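Local coordinates for sepf-like protein (PDB 3ZIE), which probably anchors the Z ring to the membrane during cell division, as a SepF-family protein whose C-terminal domain pairs with a second copy, at residues Arg43-Leu48 with Asp65-Thr70; Pro15-Glu20 with Arg49-Asp54; Arg19-Tyr22 with Ile26-Ala29. The protein carries 1 engineered substitution. One frame throughout, in Å; residues are numbered along the deposited sequence.

Contact 1: residues Arg43-Leu48 with Asp65-Thr70; sequences RVLKDL and DYVIMT. Engineered in segment 65-70: Met69 (natural residue Ile).
Leu48 and Met69 meet because each swings its CG beside its own backbone N, anti to the carbonyl carbon (chi1 -64° and -63°), which sends the leucine off helix 38-55 and the methionine off strand 66-70 toward each other. Met69 is an engineered residue, isoleucine in the natural sequence, and is modelled as selenomethionine. Its selenium sits against the isobutyl fork: Met69 SE is 3.7 Å from Leu48 CD1 and equally 3.7 Å from Leu48 CD2, with Leu48 CG a little further off at 4.0 Å. The two side chains cross at about a right angle, the selenium resting on both branches at once. Beyond it the chain bends at chi3 (75°) and turns Met69 CE back toward the helix backbone, 3.3 Å from Leu48 O. Two residues earlier on the strand, Val67 meets Leu45, one turn back on the helix, whose CD2 lies 4.2 Å from Val67 CG2. No hydrogen bond joins the segments; the contact is apolar packing, and Ile59 of strand 58-62 and Ile17 of helix 14-22 close around it. The alternation of the strand does the rest: Val67 and Met69 face the helix, while Tyr66 and Ile68 pack on Leu62 and Ile3 of the second subunit. A helix laid on one face of a sheet whose other face meets its dimer mate is the layered alpha/beta architecture of the SepF core.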
loop_
_atom_site.group_PDB
_atom_site.type_symbol
_atom_site.label_atom_id
_atom_site.label_comp_id
_atom_site.label_asym_id
_atom_site.label_seq_id
_atom_site.Cartn_x
_atom_site.Cartn_y
_atom_site.Cartn_z
ATOM N N ARG B 43 -16.014 -4.179 -13.980
ATOM C CA ARG B 43 -15.257 -3.915 -15.200
ATOM C C ARG B 43 -13.854 -3.454 -14.851
ATOM O O ARG B 43 -12.860 -3.872 -15.486
ATOM C CB ARG B 43 -15.852 -2.791 -16.078
ATOM C CG ARG B 43 -17.251 -2.999 -16.640
ATOM C CD ARG B 43 -17.543 -1.907 -17.641
ATOM N NE ARG B 43 -18.962 -1.810 -17.915
ATOM C CZ ARG B 43 -19.615 -0.674 -18.192
ATOM N NH1 ARG B 43 -18.963 0.495 -18.205
ATOM N NH2 ARG B 43 -20.938 -0.689 -18.444
ATOM N N VAL B 44 -13.771 -2.528 -13.870
ATOM C CA VAL B 44 -12.438 -2.040 -13.428
ATOM C C VAL B 44 -11.613 -3.244 -12.905
ATOM O O VAL B 44 -10.452 -3.462 -13.304
ATOM C CB VAL B 44 -12.601 -0.939 -12.325
ATOM C CG1 VAL B 44 -11.226 -0.579 -11.680
ATOM C CG2 VAL B 44 -13.182 0.353 -12.976
ATOM N N LEU B 45 -12.211 -4.036 -12.014
ATOM C CA LEU B 45 -11.435 -5.124 -11.398
ATOM C C LEU B 45 -11.067 -6.186 -12.456
ATOM O O LEU B 45 -9.976 -6.803 -12.402
ATOM C CB LEU B 45 -12.168 -5.803 -10.221
ATOM C CG LEU B 45 -12.339 -5.081 -8.896
ATOM C CD1 LEU B 45 -13.301 -5.852 -7.909
ATOM C CD2 LEU B 45 -10.985 -4.777 -8.251
ATOM N N LYS B 46 -11.997 -6.436 -13.396
ATOM C CA LYS B 46 -11.637 -7.298 -14.526
ATOM C C LYS B 46 -10.382 -6.726 -15.259
ATOM O O LYS B 46 -9.424 -7.441 -15.541
ATOM C CB LYS B 46 -12.792 -7.456 -15.518
ATOM C CG LYS B 46 -12.386 -8.187 -16.854
ATOM C CD LYS B 46 -13.452 -8.057 -17.964
ATOM C CE LYS B 46 -13.583 -6.594 -18.536
ATOM N NZ LYS B 46 -12.557 -6.205 -19.602
ATOM N N ASP B 47 -10.407 -5.442 -15.579
ATOM C CA ASP B 47 -9.238 -4.843 -16.226
ATOM C C ASP B 47 -7.968 -4.930 -15.376
ATOM O O ASP B 47 -6.911 -5.193 -15.883
ATOM C CB ASP B 47 -9.489 -3.390 -16.624
ATOM C CG ASP B 47 -10.592 -3.237 -17.663
ATOM O OD1 ASP B 47 -11.000 -4.212 -18.357
ATOM O OD2 ASP B 47 -11.033 -2.100 -17.779
ATOM N N LEU B 48 -8.070 -4.706 -14.069
ATOM C CA LEU B 48 -6.863 -4.665 -13.240
ATOM C C LEU B 48 -6.310 -6.066 -12.983
ATOM O O LEU B 48 -5.091 -6.252 -12.931
ATOM C CB LEU B 48 -7.129 -3.974 -11.903
ATOM C CG LEU B 48 -7.507 -2.483 -12.043
ATOM C CD1 LEU B 48 -7.574 -2.029 -10.629
ATOM C CD2 LEU B 48 -6.438 -1.754 -12.826
ATOM N N ASP B 65 -11.585 -1.192 0.862
ATOM C CA ASP B 65 -11.664 -0.053 -0.032
ATOM C C ASP B 65 -10.490 0.147 -0.964
ATOM O O ASP B 65 -10.521 1.053 -1.791
ATOM C CB ASP B 65 -11.972 1.227 0.786
ATOM C CG ASP B 65 -13.364 1.191 1.391
ATOM O OD1 ASP B 65 -14.215 0.430 0.860
ATOM O OD2 ASP B 65 -13.613 1.887 2.394
ATOM N N TYR B 66 -9.440 -0.672 -0.806
ATOM C CA TYR B 66 -8.200 -0.558 -1.585
ATOM C C TYR B 66 -7.809 -1.882 -2.242
ATOM O O TYR B 66 -8.147 -2.950 -1.775
ATOM C CB TYR B 66 -7.000 -0.137 -0.698
ATOM C CG TYR B 66 -7.141 1.253 -0.209
ATOM C CD1 TYR B 66 -6.725 2.331 -0.981
ATOM C CD2 TYR B 66 -7.687 1.495 1.035
ATOM C CE1 TYR B 66 -6.886 3.653 -0.512
ATOM C CE2 TYR B 66 -7.880 2.804 1.487
ATOM C CZ TYR B 66 -7.473 3.867 0.697
ATOM O OH TYR B 66 -7.651 5.148 1.165
ATOM N N VAL B 67 -7.024 -1.780 -3.290
ATOM C CA VAL B 67 -6.420 -2.936 -3.939
ATOM C C VAL B 67 -4.968 -2.555 -4.198
ATOM O O VAL B 67 -4.689 -1.463 -4.657
ATOM C CB VAL B 67 -7.162 -3.218 -5.285
ATOM C CG1 VAL B 67 -6.553 -4.297 -6.002
ATOM C CG2 VAL B 67 -8.576 -3.708 -4.977
ATOM N N ILE B 68 -4.040 -3.450 -3.914
ATOM C CA ILE B 68 -2.620 -3.180 -4.136
ATOM C C ILE B 68 -2.233 -3.910 -5.421
ATOM O O ILE B 68 -2.507 -5.111 -5.570
ATOM C CB ILE B 68 -1.739 -3.698 -2.995
ATOM C CG1 ILE B 68 -2.103 -3.076 -1.632
ATOM C CG2 ILE B 68 -0.266 -3.418 -3.317
ATOM C CD1 ILE B 68 -1.543 -3.867 -0.391
HETATM N N MSE B 69 -1.608 -3.191 -6.341
HETATM C CA MSE B 69 -1.172 -3.782 -7.602
HETATM C C MSE B 69 0.312 -3.653 -7.763
HETATM O O MSE B 69 0.859 -2.542 -7.621
HETATM C CB MSE B 69 -1.883 -3.031 -8.738
HETATM C CG MSE B 69 -3.427 -3.254 -8.619
HETATM SE SE MSE B 69 -3.916 -2.453 -10.248
HETATM C CE MSE B 69 -3.140 -4.250 -11.148
ATOM N N THR B 70 0.989 -4.760 -8.085
ATOM C CA THR B 70 2.461 -4.691 -8.215
ATOM C C THR B 70 2.906 -5.022 -9.643
ATOM O O THR B 70 2.179 -5.767 -10.353
ATOM C CB THR B 70 3.161 -5.661 -7.276
ATOM O OG1 THR B 70 2.683 -6.982 -7.512
ATOM C CG2 THR B 70 2.885 -5.297 -5.802
#

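Contact 2: residues Pro15-Glu20 with Arg49-Asp54; sequences PEIKRE and RQLAED
Beside the meeting of Lys18 with Leu51, the Arg19 guanidinium is turned to another side of helix 14-22. One face of that group has Pro15 O above its centre, 3.8 Å from the plane. At its edge lies Glu16 OE1, only 14° out of the plane, which takes a hydrogen bond and salt bridge from Arg19 NH1 at 2.8 Å. That bond is bent at the hydrogen, 140°, though it meets the oxygen almost straight in line with its C-O bond. The arginine is thus tied back to its own helix and stays away from helix 38-55.

Across the helix pair, Leu51 makes the contact. With CG anti to the backbone N (chi1 175°), its fork reaches over to the neighbouring helix and is laid against the base of Lys18. Leu51 CD2 is 3.7 Å from Lys18 CG and 3.8 Å from Lys18 CA, and Leu51 CD1 lies 4.0 Å from the same Lys18 CG. The lysine therefore supplies hydrocarbon, while its extended chain carries the ammonium past the leucine, away from the packed layer; Lys18 NZ remains 6.5 Å from Asp54 OD2, too far for a salt bridge, though at that distance a weak attraction is possible. Ile17 adds a lighter touch on the inner side, its CG2 4.3 Å from Leu51 CD2. Inward, Ile17 and Leu51 both rest on Met69 of strand 66-70, and Ile17 also meets Ile81 of the second subunit. Two helices lying side by side on one face of a mixed sheet, running in the same general direction, form the helical layer of this alpha/beta fold.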
loop_
_atom_site.group_PDB
_atom_site.type_symbol
_atom_site.label_atom_id
_atom_site.label_comp_id
_atom_site.label_asym_id
_atom_site.label_seq_id
_atom_site.Cartn_x
_atom_site.Cartn_y
_atom_site.Cartn_z
ATOM N N PRO B 15 -6.359 3.541 -17.607
ATOM C CA PRO B 15 -5.220 3.616 -18.510
ATOM C C PRO B 15 -3.959 4.193 -17.820
ATOM O O PRO B 15 -2.839 3.734 -18.107
ATOM C CB PRO B 15 -5.762 4.532 -19.644
ATOM C CG PRO B 15 -7.289 4.254 -19.586
ATOM C CD PRO B 15 -7.493 4.335 -18.122
ATOM N N GLU B 16 -4.106 5.168 -16.912
ATOM C CA GLU B 16 -2.906 5.684 -16.193
ATOM C C GLU B 16 -2.353 4.657 -15.175
ATOM O O GLU B 16 -1.155 4.629 -14.950
ATOM C CB GLU B 16 -3.161 7.045 -15.487
ATOM C CG GLU B 16 -1.938 7.599 -14.680
ATOM C CD GLU B 16 -0.664 7.781 -15.530
ATOM O OE1 GLU B 16 -0.800 7.983 -16.745
ATOM O OE2 GLU B 16 0.468 7.682 -15.015
ATOM N N ILE B 17 -3.224 3.862 -14.538
ATOM C CA ILE B 17 -2.763 2.744 -13.650
ATOM C C ILE B 17 -1.938 1.759 -14.473
ATOM O O ILE B 17 -0.844 1.306 -14.066
ATOM C CB ILE B 17 -3.940 2.103 -12.934
ATOM C CG1 ILE B 17 -4.576 3.138 -11.953
ATOM C CG2 ILE B 17 -3.565 0.730 -12.289
ATOM C CD1 ILE B 17 -6.018 2.697 -11.450
ATOM N N LYS B 18 -2.434 1.457 -15.672
ATOM C CA LYS B 18 -1.708 0.517 -16.537
ATOM C C LYS B 18 -0.332 1.068 -16.839
ATOM O O LYS B 18 0.664 0.329 -16.769
ATOM C CB LYS B 18 -2.477 0.212 -17.841
ATOM C CG LYS B 18 -3.699 -0.646 -17.607
ATOM C CD LYS B 18 -4.471 -0.746 -18.883
ATOM C CE LYS B 18 -5.303 -2.015 -18.893
ATOM N NZ LYS B 18 -6.067 -2.086 -20.213
ATOM N N ARG B 19 -0.268 2.354 -17.191
ATOM C CA ARG B 19 0.985 2.999 -17.542
ATOM C C ARG B 19 2.010 2.927 -16.396
ATOM O O ARG B 19 3.195 2.627 -16.628
ATOM C CB ARG B 19 0.775 4.472 -17.957
ATOM C CG ARG B 19 1.075 4.776 -19.419
ATOM C CD ARG B 19 0.632 6.238 -19.811
ATOM N NE ARG B 19 -0.611 6.138 -20.580
ATOM C CZ ARG B 19 -1.800 6.672 -20.269
ATOM N NH1 ARG B 19 -1.980 7.476 -19.215
ATOM N NH2 ARG B 19 -2.809 6.423 -21.090
ATOM N N GLU B 20 1.560 3.185 -15.176
ATOM C CA GLU B 20 2.461 3.104 -13.983
ATOM C C GLU B 20 3.018 1.688 -13.722
ATOM O O GLU B 20 4.215 1.507 -13.500
ATOM C CB GLU B 20 1.726 3.671 -12.740
ATOM C CG GLU B 20 1.513 5.173 -12.842
ATOM C CD GLU B 20 2.830 5.959 -12.601
ATOM O OE1 GLU B 20 3.922 5.377 -12.736
ATOM O OE2 GLU B 20 2.772 7.163 -12.272
ATOM N N ARG B 49 -7.205 -7.055 -12.846
ATOM C CA ARG B 49 -6.782 -8.444 -12.791
ATOM C C ARG B 49 -6.116 -8.940 -14.087
ATOM O O ARG B 49 -5.106 -9.691 -14.052
ATOM C CB ARG B 49 -7.961 -9.348 -12.389
ATOM C CG ARG B 49 -8.347 -9.109 -10.897
ATOM C CD ARG B 49 -9.456 -10.066 -10.471
ATOM N NE ARG B 49 -10.177 -9.601 -9.289
ATOM C CZ ARG B 49 -9.692 -9.609 -8.045
ATOM N NH1 ARG B 49 -8.474 -10.073 -7.791
ATOM N NH2 ARG B 49 -10.443 -9.167 -7.048
ATOM N N GLN B 50 -6.664 -8.556 -15.220
ATOM C CA GLN B 50 -6.033 -8.886 -16.506
ATOM C C GLN B 50 -4.646 -8.242 -16.634
ATOM O O GLN B 50 -3.705 -8.879 -17.111
ATOM C CB GLN B 50 -6.924 -8.455 -17.677
ATOM C CG GLN B 50 -6.399 -9.000 -19.039
ATOM C CD GLN B 50 -6.257 -10.533 -19.063
ATOM O OE1 GLN B 50 -5.152 -11.071 -19.269
ATOM N NE2 GLN B 50 -7.350 -11.232 -18.800
ATOM N N LEU B 51 -4.538 -6.976 -16.229
ATOM C CA LEU B 51 -3.235 -6.286 -16.133
ATOM C C LEU B 51 -2.215 -7.062 -15.303
ATOM O O LEU B 51 -1.098 -7.289 -15.775
ATOM C CB LEU B 51 -3.395 -4.837 -15.592
ATOM C CG LEU B 51 -2.144 -3.973 -15.305
ATOM C CD1 LEU B 51 -1.363 -3.680 -16.613
ATOM C CD2 LEU B 51 -2.640 -2.666 -14.696
ATOM N N ALA B 52 -2.570 -7.444 -14.083
ATOM C CA ALA B 52 -1.682 -8.259 -13.261
ATOM C C ALA B 52 -1.229 -9.512 -14.012
ATOM O O ALA B 52 -0.044 -9.861 -13.960
ATOM C CB ALA B 52 -2.297 -8.647 -11.922
ATOM N N GLU B 53 -2.151 -10.181 -14.708
ATOM C CA GLU B 53 -1.778 -11.403 -15.457
ATOM C C GLU B 53 -0.843 -11.078 -16.609
ATOM O O GLU B 53 0.119 -11.799 -16.904
ATOM C CB GLU B 53 -3.036 -12.141 -15.952
ATOM C CG GLU B 53 -3.002 -13.579 -15.540
ATOM C CD GLU B 53 -4.306 -14.295 -15.830
ATOM O OE1 GLU B 53 -4.699 -14.317 -17.015
ATOM O OE2 GLU B 53 -4.939 -14.830 -14.862
ATOM N N ASP B 54 -1.133 -9.980 -17.276
ATOM C CA ASP B 54 -0.334 -9.551 -18.415
ATOM C C ASP B 54 1.081 -9.224 -18.060
ATOM O O ASP B 54 1.943 -9.401 -18.904
ATOM C CB ASP B 54 -0.917 -8.323 -19.115
ATOM C CG ASP B 54 -2.208 -8.645 -19.855
ATOM O OD1 ASP B 54 -2.576 -9.831 -19.980
ATOM O OD2 ASP B 54 -2.863 -7.699 -20.266
#

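Contact 3: residues Arg19-Tyr22 with Ile26-Ala29; sequences REIY and IVVA
Val27 CG2 is the methyl that enters the notch between Glu20 and Ile21. The valine leaves strand 26-30 toward the helix with CG1 anti to its backbone N (chi1 176°), which places CG2 on the other side, beside the N. There Val27 CG2 lies 3.8 Å from Glu20 CB and 4.2 Å from Ile21 CG1. Ile21 directs its longer arm the same way: CG2 takes the position anti to the backbone N, while CG1 stands beside the N and carries CD1 in a second turn (chi2 -69°). The end of the isoleucine is thereby folded in over the strand backbone, with Ile21 CD1 4.1 Å from Val27 N. Glu20 offers hydrocarbon alone at this spot. Its chain kinks at chi2 (-74°), taking the carboxylate off to one side, where Glu20 OE2 makes a salt bridge with Arg4 and a hydrogen bond with Tyr2 OH.

Closest of the backbone are Ile21 and Ile26, their CA atoms 6.1 Å apart as the chain comes out of the turn. Helix 14-22 and strand 26-30 are the last two elements of the beta-alpha-beta unit begun by strand 2-7. With no hydrogen bond crossing between the segments, helix and strand are joined by van der Waals packing, while Glu20 OE2 is held by Arg4 and Tyr2 of strand 2-7, an arrangement that would probably favour the ionised form of the carboxylate.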
loop_
_atom_site.group_PDB
_atom_site.type_symbol
_atom_site.label_atom_id
_atom_site.label_comp_id
_atom_site.label_asym_id
_atom_site.label_seq_id
_atom_site.Cartn_x
_atom_site.Cartn_y
_atom_site.Cartn_z
ATOM N N ARG B 19 -0.268 2.354 -17.191
ATOM C CA ARG B 19 0.985 2.999 -17.542
ATOM C C ARG B 19 2.010 2.927 -16.396
ATOM O O ARG B 19 3.195 2.627 -16.628
ATOM C CB ARG B 19 0.775 4.472 -17.957
ATOM C CG ARG B 19 1.075 4.776 -19.419
ATOM C CD ARG B 19 0.632 6.238 -19.811
ATOM N NE ARG B 19 -0.611 6.138 -20.580
ATOM C CZ ARG B 19 -1.800 6.672 -20.269
ATOM N NH1 ARG B 19 -1.980 7.476 -19.215
ATOM N NH2 ARG B 19 -2.809 6.423 -21.090
ATOM N N GLU B 20 1.560 3.185 -15.176
ATOM C CA GLU B 20 2.461 3.104 -13.983
ATOM C C GLU B 20 3.018 1.688 -13.722
ATOM O O GLU B 20 4.215 1.507 -13.500
ATOM C CB GLU B 20 1.726 3.671 -12.740
ATOM C CG GLU B 20 1.513 5.173 -12.842
ATOM C CD GLU B 20 2.830 5.959 -12.601
ATOM O OE1 GLU B 20 3.922 5.377 -12.736
ATOM O OE2 GLU B 20 2.772 7.163 -12.272
ATOM N N ILE B 21 2.158 0.684 -13.816
ATOM C CA ILE B 21 2.552 -0.731 -13.688
ATOM C C ILE B 21 3.563 -1.142 -14.782
ATOM O O ILE B 21 4.613 -1.766 -14.472
ATOM C CB ILE B 21 1.265 -1.674 -13.676
ATOM C CG1 ILE B 21 0.429 -1.416 -12.405
ATOM C CG2 ILE B 21 1.679 -3.172 -13.762
ATOM C CD1 ILE B 21 1.121 -1.897 -11.057
ATOM N N TYR B 22 3.267 -0.766 -16.036
ATOM C CA TYR B 22 4.176 -0.991 -17.153
ATOM C C TYR B 22 5.492 -0.254 -16.942
ATOM O O TYR B 22 6.519 -0.696 -17.429
ATOM C CB TYR B 22 3.521 -0.605 -18.519
ATOM C CG TYR B 22 2.502 -1.652 -19.008
ATOM C CD1 TYR B 22 2.887 -2.949 -19.224
ATOM C CD2 TYR B 22 1.159 -1.334 -19.235
ATOM C CE1 TYR B 22 1.968 -3.944 -19.641
ATOM C CE2 TYR B 22 0.226 -2.340 -19.670
ATOM C CZ TYR B 22 0.662 -3.632 -19.845
ATOM O OH TYR B 22 -0.173 -4.649 -20.291
ATOM N N ILE B 26 4.422 0.729 -8.461
ATOM C CA ILE B 26 3.387 0.057 -7.648
ATOM C C ILE B 26 2.216 1.040 -7.559
ATOM O O ILE B 26 2.431 2.262 -7.378
ATOM C CB ILE B 26 3.914 -0.312 -6.263
ATOM C CG1 ILE B 26 5.025 -1.394 -6.410
ATOM C CG2 ILE B 26 2.746 -0.780 -5.233
ATOM C CD1 ILE B 26 5.913 -1.526 -5.215
ATOM N N VAL B 27 0.994 0.531 -7.721
ATOM C CA VAL B 27 -0.190 1.369 -7.558
ATOM C C VAL B 27 -1.067 0.816 -6.453
ATOM O O VAL B 27 -1.352 -0.403 -6.432
ATOM C CB VAL B 27 -1.040 1.428 -8.841
ATOM C CG1 VAL B 27 -2.328 2.249 -8.602
ATOM C CG2 VAL B 27 -0.228 1.995 -10.001
ATOM N N VAL B 28 -1.467 1.694 -5.532
ATOM C CA VAL B 28 -2.457 1.348 -4.527
ATOM C C VAL B 28 -3.718 2.106 -4.964
ATOM O O VAL B 28 -3.747 3.339 -5.055
ATOM C CB VAL B 28 -2.008 1.712 -3.101
ATOM C CG1 VAL B 28 -3.127 1.303 -2.028
ATOM C CG2 VAL B 28 -0.722 0.950 -2.747
ATOM N N ALA B 29 -4.757 1.362 -5.324
ATOM C CA ALA B 29 -5.984 1.983 -5.873
ATOM C C ALA B 29 -7.111 2.020 -4.849
ATOM O O ALA B 29 -7.449 0.983 -4.216
ATOM C CB ALA B 29 -6.406 1.220 -7.140
#

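Contact 1 is the most central, contact 3 next, and contact 2 lies furthest out, though all three bury most of what touches. Contacts 1 and 2 share helix 38-55, contacts 2 and 3 share helix 14-22, and contacts 1 and 3 reach neighbouring strands bonded through backbone atoms of Met69 and Val27. One apolar core runs through them: Ile17 CG2 lies 3.8 Å from Leu48 CD2, and Leu51 CD2 lies 4.0 Å from Ile21 CG1. Contact 1 is packing of wholly apolar side chains, whereas contacts 2 and 3 borrow the aliphatic parts of Lys18 and Glu20, whose charged ends lead away from the packing or to Arg4.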